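Side-chain contacts in hypothetical protein ST2348 (PDB 2EF7), which is of unknown function but carries a tandem pair of CBS domains, a module that in many relatives senses adenosine-containing nucleotides: residues A21-I26 and K57-G62; G48-R53 and T67-F72. One frame throughout, in Å; residues are numbered along the deposited sequence.

Contact 1 of 2, residues A21-I26 and K57-G62; sequences AKLNDI and KAIGKG
The first turn of helix 23-33 faces the last turn of helix 52-60 at a distance, Leu23 and Ala58 standing 9.0 Å apart from CA to CA, so side chains must bridge the gap. Leu23 supplies most of the reach. With CG anti to the backbone N (chi1 -177°), it extends straight off its helix, and one methyl, CD1, makes both close contacts. Leu23 CD1 lies 4.2 Å from Ala58 CB, a small methyl that lets the two helices lie near enough for the leucine tip to reach it. The same CD1 comes within 4.2 Å of Ile59 CG1; the isoleucine's CA-CB bond leaves its helix obliquely, and its longer branch swings back to meet the leucine.

Both helix ends are defined close by. Lys22 is the N-cap of helix 23-33, and Ile26 N donates to Lys22 O. The other helix closes in a Schellman motif, with Gly62 N bonded to Ile59 O at 2.8 Å and Lys63 N turned to Ala58 O; Gly62 has the positive phi that glycine readily tolerates. Ile59 of the second subunit packs on both Leu23 and Ile59, so this apolar patch continues into the subunit interface. Lacking any hydrogen bond or charge pair between the two segments, the contact is small (88 Å² buried in all) and non-directional, favoured by keeping aliphatic groups from water.

Contact 2 of 2, residues G48-R53 and T67-F72; sequences GIITER and TKAEEF
The Phe72 ring meets Ile50 obliquely, the methyl Ile50 CG2 lying 3.8 Å from Phe72 CE1, while Ile50 CD1 reaches Phe72 CZ at 3.8 Å. The two side chains cross at about a right angle. Of the other flat groups, the Glu71 carboxylate is approached from above its plane, Lys68 N standing 37° out of it at 3.2 Å from Glu71 OE2. Lys68 NZ comes to Glu70 OE2 from the anti side but well out of the carboxylate plane, forming a salt bridge of 3.0 Å. These polar bonds stay within 67-72, and Lys68 and Glu70 both set off from the backbone away from strand 45-51.

Ile50 CD1, at the end of the CG1 branch (chi1 -70°), touches both partners, since it also lies 3.7 Å from Ala69 CB. The branch at CB adds the second contact on the ring, because CG2 lies anti to the backbone N and faces CE1. Alanine fits here, its single methyl also meeting Ile26 and Val40. The segments join strand 45-51 of the first CBS domain to the turn that follows helix 52-60 and leads into strand 74-75, which pairs antiparallel with it and lies at the edge of the sheet that also contains 16-18 and 37-42.

Phe72 holds CG between its backbone N and carbonyl carbon (chi1 69°), which brings the ring in against Ile50. Beyond Ile50 the strand passes directly into helix 52-60, with Thr51 as N-cap. Farther out, Glu52 and Arg53 exchange salt bridges with Arg53 and Glu52 of the second subunit.

How the contacts relate
Contacts 1 and 2 are neighbouring parts of one apolar core, their centres about 7 Å apart, and their segments alternate along the chain. Two probable backbone hydrogen bonds tie 21-26 to 67-72: Ala21 O to Ala69 N at 2.7 Å and Leu23 N to Thr67 O at 2.8 Å. Ile26 of contact 1 packs against both segments of contact 2, its CD1 lying 3.7 Å from Ile50 CD1 and equally far from Ala69 CB. Phe72 of contact 2 touches both Leu23 and Ala58 of contact 1, and helix 52-60 starts in one and ends in the other. Both contacts also touch the second subunit, so this apolar region adjoins an intersubunit interface.

Contact 1 of 2, residues A21-I26 and K57-G62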
ATOM      1  N   ALA A  21      -9.610 -16.760  29.844  1.00 31.62           N
ATOM      2  CA  ALA A  21      -9.618 -15.356  30.248  1.00 27.10           C
ATOM      3  C   ALA A  21     -11.042 -14.838  30.072  1.00 27.93           C
ATOM      4  O   ALA A  21     -11.724 -15.225  29.125  1.00 27.73           O
ATOM      5  CB  ALA A  21      -8.663 -14.567  29.375  1.00 25.06           C
ATOM      6  N   LYS A  22     -11.492 -13.963  30.967  1.00 23.76           N
ATOM      7  CA  LYS A  22     -12.862 -13.443  30.886  1.00 27.43           C
ATOM      8  C   LYS A  22     -12.994 -12.268  29.922  1.00 24.45           C
ATOM      9  O   LYS A  22     -12.067 -11.480  29.759  1.00 29.88           O
ATOM     10  CB  LYS A  22     -13.355 -13.029  32.274  1.00 26.94           C
ATOM     11  CG  LYS A  22     -13.357 -14.152  33.297  1.00 33.87           C
ATOM     12  CD  LYS A  22     -13.636 -13.607  34.691  1.00 37.68           C
ATOM     13  CE  LYS A  22     -13.548 -14.686  35.759  1.00 46.17           C
ATOM     14  NZ  LYS A  22     -14.612 -15.718  35.600  1.00 54.26           N
ATOM     15  N   LEU A  23     -14.156 -12.154  29.295  1.00 21.42           N
ATOM     16  CA  LEU A  23     -14.398 -11.096  28.333  1.00 24.38           C
ATOM     17  C   LEU A  23     -13.990  -9.729  28.859  1.00 29.75           C
ATOM     18  O   LEU A  23     -13.257  -9.004  28.190  1.00 33.03           O
ATOM     19  CB  LEU A  23     -15.874 -11.083  27.911  1.00 26.14           C
ATOM     20  CG  LEU A  23     -16.296 -10.068  26.840  1.00 28.02           C
ATOM     21  CD1 LEU A  23     -17.540 -10.561  26.124  1.00 23.17           C
ATOM     22  CD2 LEU A  23     -16.558  -8.707  27.470  1.00 18.03           C
ATOM     23  N   ASN A  24     -14.429  -9.373  30.063  1.00 27.08           N
ATOM     24  CA  ASN A  24     -14.075  -8.056  30.579  1.00 31.05           C
ATOM     25  C   ASN A  24     -12.577  -7.850  30.762  1.00 27.34           C
ATOM     26  O   ASN A  24     -12.078  -6.746  30.526  1.00 25.88           O
ATOM     27  CB  ASN A  24     -14.820  -7.746  31.887  1.00 29.96           C
ATOM     28  CG  ASN A  24     -14.371  -8.614  33.034  1.00 40.02           C
ATOM     29  OD1 ASN A  24     -14.415  -9.841  32.955  1.00 39.03           O
ATOM     30  ND2 ASN A  24     -13.939  -7.981  34.116  1.00 37.78           N
ATOM     31  N   ASP A  25     -11.846  -8.888  31.163  1.00 20.26           N
ATOM     32  CA  ASP A  25     -10.402  -8.729  31.335  1.00 21.24           C
ATOM     33  C   ASP A  25      -9.727  -8.569  29.976  1.00 20.48           C
ATOM     34  O   ASP A  25      -8.773  -7.794  29.821  1.00 22.77           O
ATOM     35  CB  ASP A  25      -9.792  -9.922  32.085  1.00 24.19           C
ATOM     36  CG  ASP A  25     -10.280 -10.010  33.519  1.00 37.24           C
ATOM     37  OD1 ASP A  25     -10.480  -8.942  34.135  1.00 36.19           O
ATOM     38  OD2 ASP A  25     -10.455 -11.132  34.034  1.00 44.17           O
ATOM     39  N   ILE A  26     -10.233  -9.299  28.990  1.00 21.39           N
ATOM     40  CA  ILE A  26      -9.679  -9.218  27.641  1.00 22.20           C
ATOM     41  C   ILE A  26      -9.926  -7.821  27.081  1.00 26.25           C
ATOM     42  O   ILE A  26      -9.035  -7.222  26.465  1.00 23.23           O
ATOM     43  CB  ILE A  26     -10.342 -10.254  26.709  1.00 23.04           C
ATOM     44  CG1 ILE A  26     -10.057 -11.672  27.221  1.00 27.54           C
ATOM     45  CG2 ILE A  26      -9.836 -10.068  25.286  1.00 21.06           C
ATOM     46  CD1 ILE A  26     -10.961 -12.747  26.602  1.00 24.00           C
ATOM     47  N   LYS A  57     -19.922  -8.860  19.151  1.00 31.64           N
ATOM     48  CA  LYS A  57     -20.840  -9.905  18.751  1.00 32.68           C
ATOM     49  C   LYS A  57     -21.298 -10.704  19.973  1.00 34.48           C
ATOM     50  O   LYS A  57     -22.489 -10.958  20.142  1.00 32.04           O
ATOM     51  CB  LYS A  57     -20.150 -10.818  17.737  1.00 42.07           C
ATOM     52  CG  LYS A  57     -21.079 -11.640  16.882  1.00 54.76           C
ATOM     53  CD  LYS A  57     -20.757 -11.445  15.404  1.00 61.30           C
ATOM     54  CE  LYS A  57     -19.341 -11.895  15.061  1.00 63.47           C
ATOM     55  NZ  LYS A  57     -19.040 -11.717  13.608  1.00 59.10           N
ATOM     56  N   ALA A  58     -20.362 -11.091  20.835  1.00 29.99           N
ATOM     57  CA  ALA A  58     -20.722 -11.871  22.018  1.00 28.69           C
ATOM     58  C   ALA A  58     -21.673 -11.098  22.927  1.00 34.57           C
ATOM     59  O   ALA A  58     -22.610 -11.672  23.500  1.00 30.28           O
ATOM     60  CB  ALA A  58     -19.481 -12.272  22.781  1.00 19.02           C
ATOM     61  N   ILE A  59     -21.439  -9.794  23.060  1.00 24.68           N
ATOM     62  CA  ILE A  59     -22.297  -8.959  23.896  1.00 28.10           C
ATOM     63  C   ILE A  59     -23.666  -8.864  23.248  1.00 28.59           C
ATOM     64  O   ILE A  59     -24.688  -8.989  23.919  1.00 31.04           O
ATOM     65  CB  ILE A  59     -21.695  -7.557  24.077  1.00 32.80           C
ATOM     66  CG1 ILE A  59     -20.396  -7.687  24.869  1.00 22.19           C
ATOM     67  CG2 ILE A  59     -22.680  -6.631  24.811  1.00 21.05           C
ATOM     68  CD1 ILE A  59     -19.605  -6.427  24.913  1.00 37.27           C
ATOM     69  N   GLY A  60     -23.679  -8.669  21.934  1.00 28.41           N
ATOM     70  CA  GLY A  60     -24.932  -8.583  21.216  1.00 33.97           C
ATOM     71  C   GLY A  60     -25.715  -9.884  21.295  1.00 42.13           C
ATOM     72  O   GLY A  60     -26.903  -9.913  20.986  1.00 43.51           O
ATOM     73  N   LYS A  61     -25.052 -10.964  21.703  1.00 41.44           N
ATOM     74  CA  LYS A  61     -25.712 -12.258  21.822  1.00 39.19           C
ATOM     75  C   LYS A  61     -26.042 -12.531  23.286  1.00 37.87           C
ATOM     76  O   LYS A  61     -26.361 -13.654  23.656  1.00 43.35           O
ATOM     77  CB  LYS A  61     -24.820 -13.379  21.282  1.00 44.20           C
ATOM     78  CG  LYS A  61     -24.353 -13.205  19.840  1.00 47.96           C
ATOM     79  CD  LYS A  61     -25.504 -13.236  18.859  1.00 53.85           C
ATOM     80  CE  LYS A  61     -25.006 -13.173  17.421  1.00 55.22           C
ATOM     81  NZ  LYS A  61     -26.135 -13.169  16.448  1.00 53.60           N
ATOM     82  N   GLY A  62     -25.941 -11.501  24.119  1.00 37.90           N
ATOM     83  CA  GLY A  62     -26.274 -11.639  25.527  1.00 35.39           C
ATOM     84  C   GLY A  62     -25.278 -12.289  26.474  1.00 36.84           C
ATOM     85  O   GLY A  62     -25.629 -12.595  27.613  1.00 35.24           O
TER

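Contact 2 of 2, residues G48-R53 and T67-F72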
ATOM      1  N   GLY A  48      -6.834 -19.569  18.765  1.00 25.71           N
ATOM      2  CA  GLY A  48      -7.826 -18.699  18.168  1.00 25.77           C
ATOM      3  C   GLY A  48      -7.452 -17.235  18.236  1.00 23.94           C
ATOM      4  O   GLY A  48      -6.315 -16.880  18.562  1.00 22.60           O
ATOM      5  N   ILE A  49      -8.423 -16.384  17.924  1.00 24.92           N
ATOM      6  CA  ILE A  49      -8.219 -14.947  17.944  1.00 24.12           C
ATOM      7  C   ILE A  49      -9.515 -14.236  18.328  1.00 26.34           C
ATOM      8  O   ILE A  49     -10.608 -14.685  17.985  1.00 24.62           O
ATOM      9  CB  ILE A  49      -7.748 -14.440  16.561  1.00 29.68           C
ATOM     10  CG1 ILE A  49      -7.412 -12.952  16.636  1.00 28.93           C
ATOM     11  CG2 ILE A  49      -8.824 -14.685  15.520  1.00 32.38           C
ATOM     12  CD1 ILE A  49      -6.941 -12.363  15.309  1.00 35.98           C
ATOM     13  N   ILE A  50      -9.374 -13.138  19.061  1.00 23.29           N
ATOM     14  CA  ILE A  50     -10.514 -12.335  19.481  1.00 23.69           C
ATOM     15  C   ILE A  50     -10.305 -10.923  18.949  1.00 26.40           C
ATOM     16  O   ILE A  50      -9.300 -10.282  19.259  1.00 27.95           O
ATOM     17  CB  ILE A  50     -10.637 -12.281  21.025  1.00 26.34           C
ATOM     18  CG1 ILE A  50     -11.071 -13.648  21.563  1.00 28.60           C
ATOM     19  CG2 ILE A  50     -11.637 -11.211  21.431  1.00 21.32           C
ATOM     20  CD1 ILE A  50     -11.034 -13.775  23.081  1.00 23.80           C
ATOM     21  N   THR A  51     -11.238 -10.454  18.124  1.00 23.19           N
ATOM     22  CA  THR A  51     -11.161  -9.104  17.570  1.00 27.02           C
ATOM     23  C   THR A  51     -12.199  -8.272  18.289  1.00 27.21           C
ATOM     24  O   THR A  51     -13.024  -8.815  19.030  1.00 29.14           O
ATOM     25  CB  THR A  51     -11.535  -9.065  16.095  1.00 25.86           C
ATOM     26  OG1 THR A  51     -12.881  -9.546  15.948  1.00 26.96           O
ATOM     27  CG2 THR A  51     -10.575  -9.922  15.273  1.00 30.38           C
ATOM     28  N   GLU A  52     -12.167  -6.963  18.063  1.00 25.70           N
ATOM     29  CA  GLU A  52     -13.135  -6.071  18.694  1.00 29.48           C
ATOM     30  C   GLU A  52     -14.534  -6.521  18.310  1.00 26.04           C
ATOM     31  O   GLU A  52     -15.453  -6.470  19.122  1.00 22.85           O
ATOM     32  CB  GLU A  52     -12.932  -4.634  18.222  1.00 27.63           C
ATOM     33  CG  GLU A  52     -11.542  -4.119  18.465  1.00 35.51           C
ATOM     34  CD  GLU A  52     -11.382  -2.692  18.015  1.00 38.25           C
ATOM     35  OE1 GLU A  52     -11.756  -2.392  16.861  1.00 37.74           O
ATOM     36  OE2 GLU A  52     -10.883  -1.871  18.806  1.00 39.03           O
ATOM     37  N   ARG A  53     -14.683  -6.955  17.062  1.00 24.18           N
ATOM     38  CA  ARG A  53     -15.970  -7.408  16.556  1.00 25.79           C
ATOM     39  C   ARG A  53     -16.452  -8.661  17.279  1.00 29.55           C
ATOM     40  O   ARG A  53     -17.650  -8.810  17.553  1.00 27.02           O
ATOM     41  CB  ARG A  53     -15.882  -7.672  15.054  1.00 33.76           C
ATOM     42  CG  ARG A  53     -17.174  -8.171  14.449  1.00 46.00           C
ATOM     43  CD  ARG A  53     -17.234  -7.845  12.972  1.00 55.65           C
ATOM     44  NE  ARG A  53     -16.960  -6.428  12.743  1.00 64.40           N
ATOM     45  CZ  ARG A  53     -17.137  -5.800  11.586  1.00 64.47           C
ATOM     46  NH1 ARG A  53     -17.597  -6.461  10.532  1.00 69.38           N
ATOM     47  NH2 ARG A  53     -16.846  -4.512  11.482  1.00 63.73           N
ATOM     48  N   THR A  67     -17.753 -14.293  30.465  1.00 28.19           N
ATOM     49  CA  THR A  67     -17.614 -15.277  29.398  1.00 32.23           C
ATOM     50  C   THR A  67     -16.136 -15.543  29.063  1.00 33.12           C
ATOM     51  O   THR A  67     -15.354 -14.617  28.851  1.00 29.47           O
ATOM     52  CB  THR A  67     -18.376 -14.810  28.142  1.00 37.87           C
ATOM     53  OG1 THR A  67     -19.720 -14.457  28.507  1.00 30.97           O
ATOM     54  CG2 THR A  67     -18.420 -15.922  27.096  1.00 35.58           C
ATOM     55  N   LYS A  68     -15.757 -16.813  29.035  1.00 29.15           N
ATOM     56  CA  LYS A  68     -14.375 -17.188  28.747  1.00 27.97           C
ATOM     57  C   LYS A  68     -14.009 -16.992  27.279  1.00 27.60           C
ATOM     58  O   LYS A  68     -14.848 -17.114  26.388  1.00 28.54           O
ATOM     59  CB  LYS A  68     -14.124 -18.646  29.158  1.00 27.40           C
ATOM     60  CG  LYS A  68     -14.284 -18.909  30.668  1.00 32.10           C
ATOM     61  CD  LYS A  68     -13.902 -20.340  31.043  1.00 35.08           C
ATOM     62  CE  LYS A  68     -14.690 -21.359  30.224  1.00 46.54           C
ATOM     63  NZ  LYS A  68     -14.148 -22.748  30.313  1.00 55.14           N
ATOM     64  N   ALA A  69     -12.738 -16.695  27.038  1.00 26.15           N
ATOM     65  CA  ALA A  69     -12.232 -16.464  25.695  1.00 22.44           C
ATOM     66  C   ALA A  69     -12.631 -17.545  24.696  1.00 30.21           C
ATOM     67  O   ALA A  69     -13.168 -17.244  23.627  1.00 31.18           O
ATOM     68  CB  ALA A  69     -10.708 -16.327  25.735  1.00 21.31           C
ATOM     69  N   GLU A  70     -12.381 -18.804  25.039  1.00 27.99           N
ATOM     70  CA  GLU A  70     -12.691 -19.897  24.122  1.00 34.33           C
ATOM     71  C   GLU A  70     -14.159 -19.985  23.705  1.00 33.22           C
ATOM     72  O   GLU A  70     -14.474 -20.619  22.704  1.00 32.21           O
ATOM     73  CB  GLU A  70     -12.235 -21.237  24.717  1.00 36.80           C
ATOM     74  CG  GLU A  70     -13.023 -21.703  25.928  1.00 38.34           C
ATOM     75  CD  GLU A  70     -12.358 -22.870  26.647  1.00 50.41           C
ATOM     76  OE1 GLU A  70     -11.836 -23.775  25.957  1.00 50.42           O
ATOM     77  OE2 GLU A  70     -12.364 -22.883  27.900  1.00 52.61           O
ATOM     78  N   GLU A  71     -15.054 -19.342  24.452  1.00 32.69           N
ATOM     79  CA  GLU A  71     -16.477 -19.401  24.122  1.00 34.54           C
ATOM     80  C   GLU A  71     -16.932 -18.424  23.044  1.00 34.54           C
ATOM     81  O   GLU A  71     -18.019 -18.586  22.499  1.00 38.98           O
ATOM     82  CB  GLU A  71     -17.337 -19.159  25.364  1.00 33.10           C
ATOM     83  CG  GLU A  71     -17.098 -20.106  26.525  1.00 47.34           C
ATOM     84  CD  GLU A  71     -18.088 -19.875  27.656  1.00 58.45           C
ATOM     85  OE1 GLU A  71     -19.285 -20.174  27.457  1.00 63.53           O
ATOM     86  OE2 GLU A  71     -17.677 -19.383  28.734  1.00 53.47           O
ATOM     87  N   PHE A  72     -16.125 -17.412  22.733  1.00 31.82           N
ATOM     88  CA  PHE A  72     -16.547 -16.438  21.727  1.00 26.85           C
ATOM     89  C   PHE A  72     -15.477 -16.008  20.746  1.00 32.60           C
ATOM     90  O   PHE A  72     -15.722 -15.174  19.872  1.00 33.46           O
ATOM     91  CB  PHE A  72     -17.151 -15.201  22.410  1.00 20.68           C
ATOM     92  CG  PHE A  72     -16.162 -14.356  23.162  1.00 27.24           C
ATOM     93  CD1 PHE A  72     -15.634 -13.204  22.586  1.00 24.56           C
ATOM     94  CD2 PHE A  72     -15.792 -14.682  24.471  1.00 27.47           C
ATOM     95  CE1 PHE A  72     -14.755 -12.379  23.305  1.00 27.35           C
ATOM     96  CE2 PHE A  72     -14.915 -13.874  25.198  1.00 25.96           C
ATOM     97  CZ  PHE A  72     -14.397 -12.719  24.616  1.00 28.79           C
TER